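Local coordinates for protein glycosyl hydrolase family 10 (Bacteroides intestinalis DSM 17393, PDB 4QPW) that binds xylan-type chains, here xylohexaose, through a carbohydrate-binding module belonging to a larger, probably xylan-degrading family 10 glycoside hydrolase, at residues M75-A80 with T131-Y136; Y6-S11 with K135-T140. All blocks are in the same frame, centred on the assembly; numbering follows the deposited sequence.

Contact 1 of 2, residues M75-A80 with T131-Y136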
ATOM      1  N   MET A  75       4.995   3.234  -5.909  1.00  8.10           N
ATOM      2  CA  MET A  75       5.470   4.635  -5.929  1.00  9.06           C
ATOM      3  C   MET A  75       4.717   5.410  -4.862  1.00  8.67           C
ATOM      4  O   MET A  75       3.465   5.448  -4.869  1.00  9.07           O
ATOM      5  CB  MET A  75       5.348   5.230  -7.295  1.00  9.59           C
ATOM      6  CG  MET A  75       5.655   6.726  -7.283  1.00 11.16           C
ATOM      7  SD  MET A  75       6.157   7.484  -8.844  1.00 11.23           S
ATOM      8  CE  MET A  75       4.908   8.685  -9.110  1.00 28.23           C
ATOM      9  N   VAL A  76       5.470   5.990  -3.934  1.00  8.90           N
ATOM     10  CA  VAL A  76       4.937   6.571  -2.676  1.00 10.04           C
ATOM     11  C   VAL A  76       5.654   7.860  -2.380  1.00  9.50           C
ATOM     12  O   VAL A  76       6.888   7.979  -2.614  1.00 10.60           O
ATOM     13  CB  VAL A  76       5.139   5.629  -1.505  1.00 11.87           C
ATOM     14  CG1 VAL A  76       4.542   6.151  -0.199  1.00 11.87           C
ATOM     15  CG2 VAL A  76       4.699   4.248  -1.822  1.00 13.80           C
ATOM     16  N   ARG A  77       4.937   8.826  -1.837  1.00  9.94           N
ATOM     17  CA  ARG A  77       5.576   9.999  -1.160  1.00 10.30           C
ATOM     18  C   ARG A  77       4.678  10.333   0.030  1.00 11.13           C
ATOM     19  O   ARG A  77       3.484   9.935   0.149  1.00 11.55           O
ATOM     20  CB  ARG A  77       5.749  11.144  -2.085  1.00 11.77           C
ATOM     21  CG  ARG A  77       4.565  11.811  -2.489  1.00 11.73           C
ATOM     22  CD  ARG A  77       4.776  13.125  -3.296  1.00 13.07           C
ATOM     23  NE  ARG A  77       3.646  13.936  -3.517  1.00 17.35           N
ATOM     24  CZ  ARG A  77       3.535  15.142  -4.171  1.00 18.30           C
ATOM     25  NH1 ARG A  77       4.614  15.782  -4.722  1.00 21.08           N
ATOM     26  NH2 ARG A  77       2.303  15.671  -4.281  1.00 18.32           N
ATOM     27  N   GLY A  78       5.209  11.193   0.904  1.00 10.67           N
ATOM     28  CA  GLY A  78       4.443  11.749   2.006  1.00 11.68           C
ATOM     29  C   GLY A  78       4.757  13.176   2.236  1.00 12.10           C
ATOM     30  O   GLY A  78       5.739  13.749   1.705  1.00 13.49           O
ATOM     31  N   SER A  79       3.941  13.792   3.069  1.00 12.01           N
ATOM     32  CA  SER A  79       4.159  15.210   3.446  1.00 14.01           C
ATOM     33  C   SER A  79       5.319  15.333   4.368  1.00 14.03           C
ATOM     34  O   SER A  79       5.755  16.512   4.593  1.00 17.57           O
ATOM     35  CB  SER A  79       2.899  15.763   4.146  1.00 15.92           C
ATOM     36  OG  SER A  79       2.481  14.967   5.185  1.00 15.56           O
ATOM     37  N   ALA A  80       5.810  14.336   4.956  1.00 13.62           N
ATOM     38  CA  ALA A  80       6.985  14.269   5.778  1.00 16.66           C
ATOM     39  C   ALA A  80       7.549  12.878   5.703  1.00 16.68           C
ATOM     40  O   ALA A  80       6.871  11.939   5.159  1.00 16.52           O
ATOM     41  CB  ALA A  80       6.667  14.565   7.243  1.00 19.41           C
ATOM     42  N   THR A 131       0.055  13.360   5.192  1.00 12.29           N
ATOM     43  CA  THR A 131      -0.549  12.864   3.914  1.00 11.95           C
ATOM     44  C   THR A 131       0.415  11.843   3.314  1.00 11.85           C
ATOM     45  O   THR A 131       1.617  12.161   3.115  1.00 12.87           O
ATOM     46  CB  THR A 131      -0.769  13.985   2.980  1.00 13.49           C
ATOM     47  OG1 THR A 131      -1.653  15.009   3.582  1.00 16.52           O
ATOM     48  CG2 THR A 131      -1.453  13.570   1.667  1.00 14.61           C
ATOM     49  N   ILE A 132      -0.089  10.636   3.035  1.00 10.52           N
ATOM     50  CA  ILE A 132       0.595   9.603   2.210  1.00  9.97           C
ATOM     51  C   ILE A 132      -0.082   9.582   0.871  1.00 10.10           C
ATOM     52  O   ILE A 132      -1.322   9.548   0.762  1.00 10.42           O
ATOM     53  CB  ILE A 132       0.519   8.273   2.919  1.00 10.02           C
ATOM     54  CG1 ILE A 132       1.256   8.331   4.253  1.00 12.04           C
ATOM     55  CG2 ILE A 132       1.052   7.187   1.982  1.00 11.58           C
ATOM     56  CD1 ILE A 132       1.044   7.090   5.078  1.00 13.13           C
ATOM     57  N   GLN A 133       0.703   9.599  -0.209  1.00  9.25           N
ATOM     58  CA  GLN A 133       0.203   9.453  -1.588  1.00  9.30           C
ATOM     59  C   GLN A 133       0.856   8.272  -2.277  1.00  8.75           C
ATOM     60  O   GLN A 133       2.078   8.053  -2.147  1.00  9.33           O
ATOM     61  CB  GLN A 133       0.483  10.725  -2.332  1.00 10.45           C
ATOM     62  CG  GLN A 133      -0.289  11.939  -1.730  1.00 12.27           C
ATOM     63  CD  GLN A 133      -0.044  13.228  -2.502  1.00 14.41           C
ATOM     64  OE1 GLN A 133       1.034  13.424  -3.055  1.00 17.07           O
ATOM     65  NE2 GLN A 133      -1.029  14.032  -2.589  1.00 16.36           N
ATOM     66  N   ILE A 134       0.025   7.460  -2.944  1.00  8.83           N
ATOM     67  CA  ILE A 134       0.466   6.227  -3.619  1.00  8.69           C
ATOM     68  C   ILE A 134       0.021   6.317  -5.046  1.00  8.03           C
ATOM     69  O   ILE A 134      -1.151   6.428  -5.368  1.00  8.80           O
ATOM     70  CB  ILE A 134      -0.101   4.996  -2.893  1.00  8.79           C
ATOM     71  CG1 ILE A 134       0.441   4.934  -1.477  1.00  9.96           C
ATOM     72  CG2 ILE A 134       0.251   3.737  -3.716  1.00  9.71           C
ATOM     73  CD1 ILE A 134      -0.208   3.866  -0.604  1.00 10.58           C
ATOM     74  N   LYS A 135       0.999   6.303  -5.986  1.00  8.13           N
ATOM     75  CA  LYS A 135       0.685   6.482  -7.387  1.00  8.35           C
ATOM     76  C   LYS A 135       0.272   5.162  -8.116  1.00  7.87           C
ATOM     77  O   LYS A 135      -0.589   5.235  -8.987  1.00  9.46           O
ATOM     78  CB  LYS A 135       1.937   7.076  -8.066  1.00  9.25           C
ATOM     79  CG  LYS A 135       1.793   7.660  -9.402  1.00 12.85           C
ATOM     80  CD  LYS A 135       1.028   8.977  -9.345  1.00 13.71           C
ATOM     81  CE  LYS A 135       0.911   9.651 -10.727  1.00 13.48           C
ATOM     82  NZ  LYS A 135       0.063  10.864 -10.680  1.00 13.10           N
ATOM     83  N   TYR A 136       0.918   4.085  -7.764  1.00  8.18           N
ATOM     84  CA  TYR A 136       0.656   2.776  -8.413  1.00  8.19           C
ATOM     85  C   TYR A 136       1.236   1.712  -7.563  1.00  7.82           C
ATOM     86  O   TYR A 136       2.118   1.950  -6.716  1.00  8.25           O
ATOM     87  CB  TYR A 136       1.228   2.699  -9.870  1.00  9.46           C
ATOM     88  CG  TYR A 136       2.723   2.935  -9.977  1.00  9.24           C
ATOM     89  CD1 TYR A 136       3.642   1.942  -9.657  1.00  9.15           C
ATOM     90  CD2 TYR A 136       3.241   4.166 -10.375  1.00 10.24           C
ATOM     91  CE1 TYR A 136       5.004   2.140  -9.817  1.00  9.79           C
ATOM     92  CE2 TYR A 136       4.569   4.390 -10.506  1.00 10.80           C
ATOM     93  CZ  TYR A 136       5.418   3.399 -10.181  1.00  9.58           C
ATOM     94  OH  TYR A 136       6.858   3.579 -10.287  1.00 12.35           O
TER
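Residues 75-78 run antiparallel to 131-136 with axes 4.7 Å apart, Arg77 and Gln133 forming a hydrogen-bonded pair and Val76 with Ile134 a non-hydrogen-bonded one. On the face that carries both side chains, Arg77 and Gln133 lie side by side, pointing the same way, guanidinium and amide planes 11° apart. Gln133 OE1 accepts from NE of Arg77 at 2.7 Å and from its NH2 at 2.9 Å, both donors keeping OE1 in the guanidinium plane. Replacing Arg77 with a leucine would probably leave OE1 of this buried amide without both donors and its rotation less firmly fixed, although Gln133 NE2 also bonds Glu41. The opposite side is apolar: Val76 CG1 faces Ile132 CG2 at 4.2 Å, and both residues pack on Leu84 and Phe101 of the second sheet, as suits branched aliphatics inside a beta sandwich. On the face of Arg77, Met75 lays CB over the Tyr136 ring, 3.7 Å from its centroid, while SD approaches obliquely in a Met-aromatic contact. The methionine bends at chi3 (119°), and its CE presses tightly on Lys135 CG at 3.3 Å. Where the strand ends, Ser79 OG accepts a nearly straight bond from Thr131 N (2.9 Å), and Ser79 N returns one to Thr131 O.

Contact 2 of 2, residues Y6-S11 with K135-T140; sequences YEIDYS and KYVKIT
Asp9 OD1, lying 3.5 Å from the backbone oxygen Lys135 O, is approached twice by Ser11. Ser11 OG lies 2.5 Å from OD1 on the syn lone pair, short enough to be read with caution, and Ser11 N bonds OD1 at 3.0 Å from well above the carboxylate plane. The bond from N makes an Asx turn, a natural use of aspartate where strand 6-9 gives way to loop. Ser11 OG also rests against Lys135 CE at 3.3 Å, and a water bridges Ser11 O and Lys135 NZ, which also bonds Gly38 O. The pairing is antiparallel over Tyr6 to Asp9, with the backbone kinked at Lys135, and seats the N-terminal strand beside strand 130-141 in one sheet of the beta sandwich. Ile8 and Val137 exchange N-H to O bonds, and Tyr10 N continues the series to Lys135 O. Ile8 CG1 is anti to the backbone N (chi1 -173°), which leaves CG2 between that N and the carbonyl carbon, 3.8 Å from Val137 CB; both residues are beta-branched, favouring extended backbone. Tyr6 CB meets Ile139 CB, and Tyr6 OH accepts from Asp60 N, whereas buried Tyr10 donates its OH to Thr58 O. On the other side, Glu7 OE1 touches Lys138 CE alongside it but stays 4.2 Å from NZ, too far for a salt bridge. That lysine also makes a cation-pi contact with the Tyr136 ring.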
ATOM      1  N   TYR A   6       0.953  -7.800 -12.653  1.00  8.73           N
ATOM      2  CA  TYR A   6      -0.242  -7.072 -12.165  1.00  8.58           C
ATOM      3  C   TYR A   6       0.104  -5.630 -12.002  1.00  8.22           C
ATOM      4  O   TYR A   6       1.219  -5.305 -11.452  1.00  8.69           O
ATOM      5  CB  TYR A   6      -0.682  -7.654 -10.839  1.00  9.05           C
ATOM      6  CG  TYR A   6      -1.784  -6.957 -10.099  1.00  8.72           C
ATOM      7  CD1 TYR A   6      -1.553  -5.832  -9.390  1.00  9.39           C
ATOM      8  CD2 TYR A   6      -3.104  -7.447 -10.092  1.00  9.15           C
ATOM      9  CE1 TYR A   6      -2.583  -5.132  -8.745  1.00  9.12           C
ATOM     10  CE2 TYR A   6      -4.119  -6.809  -9.372  1.00  8.58           C
ATOM     11  CZ  TYR A   6      -3.853  -5.654  -8.722  1.00  8.19           C
ATOM     12  OH  TYR A   6      -4.813  -4.970  -8.001  1.00  8.91           O
ATOM     13  N   GLU A   7      -0.771  -4.740 -12.341  1.00  8.40           N
ATOM     14  CA  GLU A   7      -0.606  -3.312 -12.005  1.00  8.98           C
ATOM     15  C   GLU A   7      -1.956  -2.734 -11.653  1.00  9.47           C
ATOM     16  O   GLU A   7      -2.988  -2.976 -12.352  1.00 11.34           O
ATOM     17  CB  GLU A   7      -0.055  -2.547 -13.171  1.00 13.62           C
ATOM     18  CG  GLU A   7      -0.077  -1.039 -13.164  1.00 17.01           C
ATOM     19  CD  GLU A   7       0.161  -0.570 -14.574  1.00 23.82           C
ATOM     20  OE1 GLU A   7       1.312  -0.421 -14.860  1.00 25.75           O
ATOM     21  OE2 GLU A   7      -0.751  -0.452 -15.375  1.00 30.68           O
ATOM     22  N   ILE A   8      -1.985  -1.833 -10.719  1.00  9.24           N
ATOM     23  CA  ILE A   8      -3.167  -0.834 -10.488  1.00  9.69           C
ATOM     24  C   ILE A   8      -2.456   0.508 -10.526  1.00 10.13           C
ATOM     25  O   ILE A   8      -1.450   0.771  -9.783  1.00 10.90           O
ATOM     26  CB  ILE A   8      -3.891  -1.115  -9.206  1.00 12.15           C
ATOM     27  CG1 ILE A   8      -5.161  -0.273  -9.042  1.00 15.91           C
ATOM     28  CG2 ILE A   8      -3.095  -1.137  -7.916  1.00 13.63           C
ATOM     29  CD1 ILE A   8      -6.283  -0.726  -9.960  1.00 17.64           C
ATOM     30  N   ASP A   9      -2.891   1.415 -11.395  1.00 10.30           N
ATOM     31  CA  ASP A   9      -2.293   2.690 -11.618  1.00 11.27           C
ATOM     32  C   ASP A   9      -3.296   3.783 -11.244  1.00 10.37           C
ATOM     33  O   ASP A   9      -4.262   4.082 -11.991  1.00 11.79           O
ATOM     34  CB  ASP A   9      -1.802   2.817 -13.055  1.00 14.70           C
ATOM     35  CG  ASP A   9      -1.236   4.149 -13.355  1.00 17.13           C
ATOM     36  OD1 ASP A   9      -0.964   4.974 -12.463  1.00 19.65           O
ATOM     37  OD2 ASP A   9      -0.978   4.445 -14.585  1.00 24.52           O
ATOM     38  N   TYR A  10      -3.110   4.466 -10.121  1.00  9.46           N
ATOM     39  CA  TYR A  10      -4.024   5.454  -9.586  1.00  9.82           C
ATOM     40  C   TYR A  10      -3.910   6.785 -10.342  1.00 12.36           C
ATOM     41  O   TYR A  10      -4.754   7.685 -10.144  1.00 13.89           O
ATOM     42  CB  TYR A  10      -3.858   5.671  -8.115  1.00  9.28           C
ATOM     43  CG  TYR A  10      -4.180   4.412  -7.323  1.00  9.42           C
ATOM     44  CD1 TYR A  10      -5.482   3.915  -7.254  1.00  9.16           C
ATOM     45  CD2 TYR A  10      -3.202   3.726  -6.651  1.00  8.86           C
ATOM     46  CE1 TYR A  10      -5.763   2.788  -6.568  1.00  9.16           C
ATOM     47  CE2 TYR A  10      -3.510   2.559  -5.941  1.00  9.37           C
ATOM     48  CZ  TYR A  10      -4.801   2.080  -5.897  1.00  9.17           C
ATOM     49  OH  TYR A  10      -5.132   0.967  -5.171  1.00  9.93           O
ATOM     50  N   SER A  11      -2.972   6.868 -11.289  1.00 13.77           N
ATOM     51  CA  SER A  11      -2.871   8.001 -12.217  1.00 18.63           C
ATOM     52  C   SER A  11      -4.188   8.150 -12.826  1.00 17.67           C
ATOM     53  O   SER A  11      -4.585   9.337 -13.116  1.00 22.35           O
ATOM     54  CB  SER A  11      -1.784   7.781 -13.343  1.00 22.04           C
ATOM     55  OG  SER A  11      -0.424   7.431 -12.814  1.00 22.50           O
ATOM     56  N   LYS A 135       0.999   6.303  -5.986  1.00  8.13           N
ATOM     57  CA  LYS A 135       0.685   6.482  -7.387  1.00  8.35           C
ATOM     58  C   LYS A 135       0.272   5.162  -8.116  1.00  7.87           C
ATOM     59  O   LYS A 135      -0.589   5.235  -8.987  1.00  9.46           O
ATOM     60  CB  LYS A 135       1.937   7.076  -8.066  1.00  9.25           C
ATOM     61  CG  LYS A 135       1.793   7.660  -9.402  1.00 12.85           C
ATOM     62  CD  LYS A 135       1.028   8.977  -9.345  1.00 13.71           C
ATOM     63  CE  LYS A 135       0.911   9.651 -10.727  1.00 13.48           C
ATOM     64  NZ  LYS A 135       0.063  10.864 -10.680  1.00 13.10           N
ATOM     65  N   TYR A 136       0.918   4.085  -7.764  1.00  8.18           N
ATOM     66  CA  TYR A 136       0.656   2.776  -8.413  1.00  8.19           C
ATOM     67  C   TYR A 136       1.236   1.712  -7.563  1.00  7.82           C
ATOM     68  O   TYR A 136       2.118   1.950  -6.716  1.00  8.25           O
ATOM     69  CB  TYR A 136       1.228   2.699  -9.870  1.00  9.46           C
ATOM     70  CG  TYR A 136       2.723   2.935  -9.977  1.00  9.24           C
ATOM     71  CD1 TYR A 136       3.642   1.942  -9.657  1.00  9.15           C
ATOM     72  CD2 TYR A 136       3.241   4.166 -10.375  1.00 10.24           C
ATOM     73  CE1 TYR A 136       5.004   2.140  -9.817  1.00  9.79           C
ATOM     74  CE2 TYR A 136       4.569   4.390 -10.506  1.00 10.80           C
ATOM     75  CZ  TYR A 136       5.418   3.399 -10.181  1.00  9.58           C
ATOM     76  OH  TYR A 136       6.858   3.579 -10.287  1.00 12.35           O
ATOM     77  N   VAL A 137       0.767   0.480  -7.852  1.00  7.92           N
ATOM     78  CA  VAL A 137       1.292  -0.745  -7.293  1.00  8.22           C
ATOM     79  C   VAL A 137       1.452  -1.768  -8.390  1.00  8.32           C
ATOM     80  O   VAL A 137       0.513  -1.928  -9.212  1.00 10.00           O
ATOM     81  CB  VAL A 137       0.320  -1.305  -6.189  1.00  9.58           C
ATOM     82  CG1 VAL A 137       0.883  -2.528  -5.574  1.00 12.81           C
ATOM     83  CG2 VAL A 137       0.068  -0.258  -5.121  1.00 12.45           C
ATOM     84  N   LYS A 138       2.602  -2.424  -8.452  1.00  8.12           N
ATOM     85  CA  LYS A 138       2.847  -3.483  -9.418  1.00  8.28           C
ATOM     86  C   LYS A 138       3.362  -4.710  -8.715  1.00  8.16           C
ATOM     87  O   LYS A 138       4.077  -4.603  -7.721  1.00  9.10           O
ATOM     88  CB  LYS A 138       3.887  -3.044 -10.498  1.00  8.73           C
ATOM     89  CG  LYS A 138       3.542  -1.800 -11.280  1.00  9.88           C
ATOM     90  CD  LYS A 138       4.581  -1.332 -12.247  1.00 10.30           C
ATOM     91  CE  LYS A 138       4.236  -0.032 -12.917  1.00 11.16           C
ATOM     92  NZ  LYS A 138       5.279   0.437 -13.876  1.00 11.58           N
ATOM     93  N   ILE A 139       3.070  -5.861  -9.327  1.00  8.05           N
ATOM     94  CA  ILE A 139       3.777  -7.111  -8.995  1.00  8.12           C
ATOM     95  C   ILE A 139       4.513  -7.514 -10.238  1.00  8.57           C
ATOM     96  O   ILE A 139       3.929  -7.546 -11.336  1.00  8.94           O
ATOM     97  CB  ILE A 139       2.812  -8.254  -8.597  1.00  8.92           C
ATOM     98  CG1 ILE A 139       1.954  -7.918  -7.370  1.00 10.66           C
ATOM     99  CG2 ILE A 139       3.567  -9.544  -8.408  1.00 10.15           C
ATOM    100  CD1 ILE A 139       2.652  -7.651  -6.121  1.00 12.20           C
ATOM    101  N   THR A 140       5.811  -7.821 -10.093  1.00  8.34           N
ATOM    102  CA  THR A 140       6.671  -8.194 -11.227  1.00  8.50           C
ATOM    103  C   THR A 140       7.408  -9.484 -10.902  1.00  8.97           C
ATOM    104  O   THR A 140       7.500  -9.936  -9.775  1.00  9.89           O
ATOM    105  CB  THR A 140       7.662  -7.071 -11.599  1.00  8.99           C
ATOM    106  OG1 THR A 140       8.669  -6.934 -10.617  1.00  9.85           O
ATOM    107  CG2 THR A 140       6.965  -5.747 -11.779  1.00  9.50           C
TER
HETATM  108  O   HOH W   1      -2.238  11.500 -12.842  1.00 50.22           O

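In the fold
Contacts 1 and 2 use overlapping parts of strand 130-141, which pairs with 69-78 in the first and with 3-9 in the second; Lys135 and Tyr136 belong to both. Each is partly buried, with its centre about 10 Å from that of the chain. Contact 1 joins a buried apolar side, facing the second sheet, to a polar side where Gln133 is buried; in contact 2 Glu7 is exposed and merely approaches Lys138. All direct hydrogen bonds between the strands of contact 2 are backbone ones, whereas contact 1 adds side-chain bonds from Arg77 and Ser79. The xylohexaose pocket draws Glu20, Gln55, Met122 and Gln124 from the other sheet, with Trp18 and Trp91 just outside its strands.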